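Local atomic coordinates of rutinosidase (Aspergillus niger, PDB entry 6I1A), a protein that hydrolyses glycosidic bonds as a secreted rutinosidase of glycoside hydrolase family 5, and may also act on beta-1,3-glucans. Residues Y156-E161 and A217-Y222. Numbering follows the deposited sequence. Where two conformers were deposited one is given.
Sequences YWFYNE and AWVLKY. With NAG (2-acetamido-2-deoxy-beta-D-glucopyranose), chain D; NAG (2-acetamido-2-deoxy-beta-D-glucopyranose), chain E.
Trp218 lays one face of its indole against the backbone of the turn 157-160. Tyr159 CA makes a CH-pi contact 3.4 Å from the centroid of its six-membered ring, only 6° off the normal. Tyr159 N sits over the same face, 3.3 Å from Trp218 CE2. The aliphatic Lys221 CD packs on the opposite face. Trp218 CG is anti to its backbone N (chi1 -168°), which carries CG away from the helix backbone toward the turn.

The pyrrole edge of Trp218 meets a face of Trp157 in a T-shaped stack, with CD1 3.6 Å from Trp157 CZ3. Trp157 in turn drives its own edge into the face of Tyr222. Here Trp157 CZ2 lies 3.6 Å from Tyr222 CG, and the planes stand at 88°. In the conformer given, the edge of Tyr159 turns toward the face of Trp218. Val219 CG2 fills in beside Trp157 and Phe158.

No direct hydrogen bond joins the segments. Water 1 bridges them instead: it accepts from Trp218 NE1 at 2.9 Å and donates to Trp157 O at 2.8 Å, with a weaker bond to Asn160 O. The polar ends of Trp157 and Tyr222 are held elsewhere, by Ser167 and by Pro191 O.

The contact packs the loop before helix 161-179 onto helix 213-233 of the TIM barrel. Asn160 OD1 accepts from His163 N and N-caps helix 161-179, while ND2 carries an N-linked sugar. Aromatic edge-to-face and CH-pi packing thus joins helix 213-233 to the turn that ends at glycosylated Asn160, and one water satisfies the indole N-H of Trp218.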
loop_
_atom_site.group_PDB
_atom_site.type_symbol
_atom_site.label_atom_id
_atom_site.label_comp_id
_atom_site.label_asym_id
_atom_site.label_seq_id
_atom_site.Cartn_x
_atom_site.Cartn_y
_atom_site.Cartn_z
ATOM N N TYR A 156 1.437 -3.645 25.963
ATOM C CA TYR A 156 1.927 -4.632 26.924
ATOM C C TYR A 156 1.353 -6.026 26.717
ATOM O O TYR A 156 1.931 -7.020 27.235
ATOM C CB TYR A 156 1.639 -4.182 28.375
ATOM C CG TYR A 156 2.168 -2.796 28.718
ATOM C CD1 TYR A 156 3.550 -2.622 28.921
ATOM C CD2 TYR A 156 1.382 -1.673 28.779
ATOM C CE1 TYR A 156 4.067 -1.366 29.262
ATOM C CE2 TYR A 156 1.885 -0.409 29.117
ATOM C CZ TYR A 156 3.241 -0.275 29.315
ATOM O OH TYR A 156 3.749 0.985 29.595
ATOM N N TRP A 157 0.245 -6.163 26.009
ATOM C CA TRP A 157 -0.381 -7.476 25.784
ATOM C C TRP A 157 0.575 -8.478 25.122
ATOM O O TRP A 157 0.566 -9.674 25.444
ATOM C CB TRP A 157 -1.620 -7.282 24.942
ATOM C CG TRP A 157 -2.384 -8.521 24.587
ATOM C CD1 TRP A 157 -3.381 -9.076 25.327
ATOM C CD2 TRP A 157 -2.313 -9.250 23.359
ATOM N NE1 TRP A 157 -3.898 -10.156 24.663
ATOM C CE2 TRP A 157 -3.300 -10.262 23.425
ATOM C CE3 TRP A 157 -1.569 -9.145 22.190
ATOM C CZ2 TRP A 157 -3.502 -11.210 22.429
ATOM C CZ3 TRP A 157 -1.811 -10.048 21.171
ATOM C CH2 TRP A 157 -2.785 -11.029 21.258
ATOM N N PHE A 158 1.369 -8.016 24.152
ATOM C CA PHE A 158 2.229 -8.898 23.381
ATOM C C PHE A 158 3.232 -9.641 24.288
ATOM O O PHE A 158 3.923 -8.989 25.103
ATOM C CB PHE A 158 3.004 -8.147 22.293
ATOM C CG PHE A 158 2.098 -7.690 21.174
ATOM C CD1 PHE A 158 1.864 -8.531 20.107
ATOM C CD2 PHE A 158 1.569 -6.414 21.171
ATOM C CE1 PHE A 158 0.970 -8.159 19.107
ATOM C CE2 PHE A 158 0.726 -6.020 20.131
ATOM C CZ PHE A 158 0.458 -6.894 19.103
ATOM N N TYR A 159 3.329 -10.950 24.080
ATOM C CA TYR A 159 4.358 -11.865 24.677
ATOM C C TYR A 159 4.211 -11.927 26.203
ATOM O O TYR A 159 5.174 -12.331 26.891
ATOM C CB TYR A 159 5.770 -11.387 24.334
ATOM C CG TYR A 159 5.929 -10.874 22.923
ATOM C CD1 TYR A 159 5.608 -11.661 21.842
ATOM C CD2 TYR A 159 6.388 -9.595 22.682
ATOM C CE1 TYR A 159 5.743 -11.194 20.538
ATOM C CE2 TYR A 159 6.533 -9.096 21.393
ATOM C CZ TYR A 159 6.171 -9.888 20.318
ATOM O OH TYR A 159 6.292 -9.346 19.056
ATOM N N ASN A 160 3.061 -11.555 26.742
ATOM C CA ASN A 160 2.875 -11.450 28.199
ATOM C C ASN A 160 1.831 -12.463 28.656
ATOM O O ASN A 160 0.637 -12.362 28.301
ATOM C CB ASN A 160 2.591 -10.012 28.569
ATOM C CG ASN A 160 2.343 -9.787 30.047
ATOM O OD1 ASN A 160 1.518 -10.463 30.690
ATOM N ND2 ASN A 160 3.070 -8.799 30.564
ATOM N N GLU A 161 2.241 -13.435 29.498
ATOM C CA GLU A 161 1.331 -14.508 29.912
ATOM C C GLU A 161 0.271 -14.027 30.883
ATOM O O GLU A 161 -0.814 -14.645 30.917
ATOM C CB GLU A 161 2.128 -15.621 30.599
ATOM C CG GLU A 161 1.351 -16.899 30.823
ATOM C CD GLU A 161 2.309 -18.005 31.284
ATOM O OE1 GLU A 161 3.051 -18.512 30.395
ATOM O OE2 GLU A 161 2.391 -18.260 32.498
ATOM N N ALA A 217 2.990 -13.992 15.424
ATOM C CA ALA A 217 3.057 -15.321 16.063
ATOM C C ALA A 217 2.314 -15.287 17.396
ATOM O O ALA A 217 1.666 -16.300 17.752
ATOM C CB ALA A 217 4.522 -15.740 16.247
ATOM N N TRP A 218 2.396 -14.199 18.156
ATOM C CA TRP A 218 1.692 -14.122 19.446
ATOM C C TRP A 218 0.191 -14.040 19.145
ATOM O O TRP A 218 -0.618 -14.648 19.829
ATOM C CB TRP A 218 2.199 -12.948 20.293
ATOM C CG TRP A 218 1.719 -13.038 21.679
ATOM C CD1 TRP A 218 0.674 -12.377 22.242
ATOM C CD2 TRP A 218 2.223 -13.914 22.691
ATOM N NE1 TRP A 218 0.520 -12.741 23.543
ATOM C CE2 TRP A 218 1.462 -13.687 23.856
ATOM C CE3 TRP A 218 3.300 -14.804 22.753
ATOM C CZ2 TRP A 218 1.685 -14.347 25.053
ATOM C CZ3 TRP A 218 3.515 -15.446 23.948
ATOM C CH2 TRP A 218 2.736 -15.220 25.076
ATOM N N VAL A 219 -0.200 -13.220 18.161
ATOM C CA VAL A 219 -1.626 -13.152 17.803
ATOM C C VAL A 219 -2.108 -14.551 17.434
ATOM O O VAL A 219 -3.233 -14.935 17.817
ATOM C CB VAL A 219 -1.848 -12.154 16.654
ATOM C CG1 VAL A 219 -3.264 -12.274 16.129
ATOM C CG2 VAL A 219 -1.530 -10.736 17.128
ATOM N N LEU A 220 -1.340 -15.315 16.629
ATOM C CA LEU A 220 -1.759 -16.669 16.223
ATOM C C LEU A 220 -1.909 -17.606 17.421
ATOM O O LEU A 220 -2.867 -18.360 17.482
ATOM C CB LEU A 220 -0.781 -17.216 15.189
ATOM C CG LEU A 220 -1.099 -18.618 14.674
ATOM C CD1 LEU A 220 -2.454 -18.643 14.020
ATOM C CD2 LEU A 220 -0.037 -19.061 13.703
ATOM N N LYS A 221 -0.998 -17.528 18.374
ATOM C CA LYS A 221 -1.101 -18.325 19.610
ATOM C C LYS A 221 -2.446 -18.029 20.270
ATOM O O LYS A 221 -3.145 -18.929 20.738
ATOM C CB LYS A 221 0.084 -17.990 20.528
ATOM C CG LYS A 221 0.059 -18.626 21.895
ATOM C CD LYS A 221 1.134 -18.041 22.815
ATOM C CE LYS A 221 0.956 -18.408 24.279
ATOM N NZ LYS A 221 1.167 -19.862 24.425
ATOM N N TYR A 222 -2.794 -16.739 20.358
ATOM C CA TYR A 222 -4.043 -16.329 21.028
ATOM C C TYR A 222 -5.244 -16.818 20.240
ATOM O O TYR A 222 -6.179 -17.392 20.824
ATOM C CB TYR A 222 -4.059 -14.813 21.175
ATOM C CG TYR A 222 -5.348 -14.263 21.690
ATOM C CD1 TYR A 222 -5.803 -14.542 22.950
ATOM C CD2 TYR A 222 -6.159 -13.455 20.871
ATOM C CE1 TYR A 222 -6.986 -13.986 23.420
ATOM C CE2 TYR A 222 -7.364 -12.929 21.329
ATOM C CZ TYR A 222 -7.781 -13.180 22.614
ATOM O OH TYR A 222 -8.920 -12.644 23.113
HETATM C C1 NAG D . 2.799 -8.351 31.927
HETATM C C2 NAG D . 3.715 -8.822 33.049
HETATM C C3 NAG D . 3.258 -8.081 34.315
HETATM C C4 NAG D . 3.288 -6.602 34.079
HETATM C C5 NAG D . 2.414 -6.151 32.904
HETATM C C6 NAG D . 2.601 -4.676 32.526
HETATM C C7 NAG D . 4.630 -11.063 32.984
HETATM C C8 NAG D . 4.301 -12.491 33.250
HETATM N N2 NAG D . 3.643 -10.235 33.236
HETATM O O3 NAG D . 4.245 -8.340 35.368
HETATM O O4 NAG D . 2.737 -5.903 35.238
HETATM O O5 NAG D . 2.820 -6.934 31.772
HETATM O O6 NAG D . 1.534 -4.367 31.622
HETATM O O7 NAG D . 5.726 -10.649 32.584
HETATM C C1 NAG E . -1.554 -18.382 33.423
HETATM C C2 NAG E . -0.604 -18.218 34.639
HETATM C C3 NAG E . 0.028 -19.607 34.893
HETATM C C4 NAG E . -0.990 -20.701 35.002
HETATM C C5 NAG E . -1.880 -20.665 33.764
HETATM C C6 NAG E . -2.937 -21.726 33.814
HETATM C C7 NAG E . 0.520 -16.071 34.865
HETATM C C8 NAG E . 1.669 -15.254 34.409
HETATM N N2 NAG E . 0.433 -17.292 34.329
HETATM O O3 NAG E . 0.933 -19.557 36.035
HETATM O O4 NAG E . -0.245 -21.991 34.990
HETATM O O5 NAG E . -2.533 -19.377 33.757
HETATM O O6 NAG E . -3.696 -21.512 34.976
HETATM O O7 NAG E . -0.344 -15.613 35.650
HETATM O O HOH W 1 -1.253 -11.755 25.616
#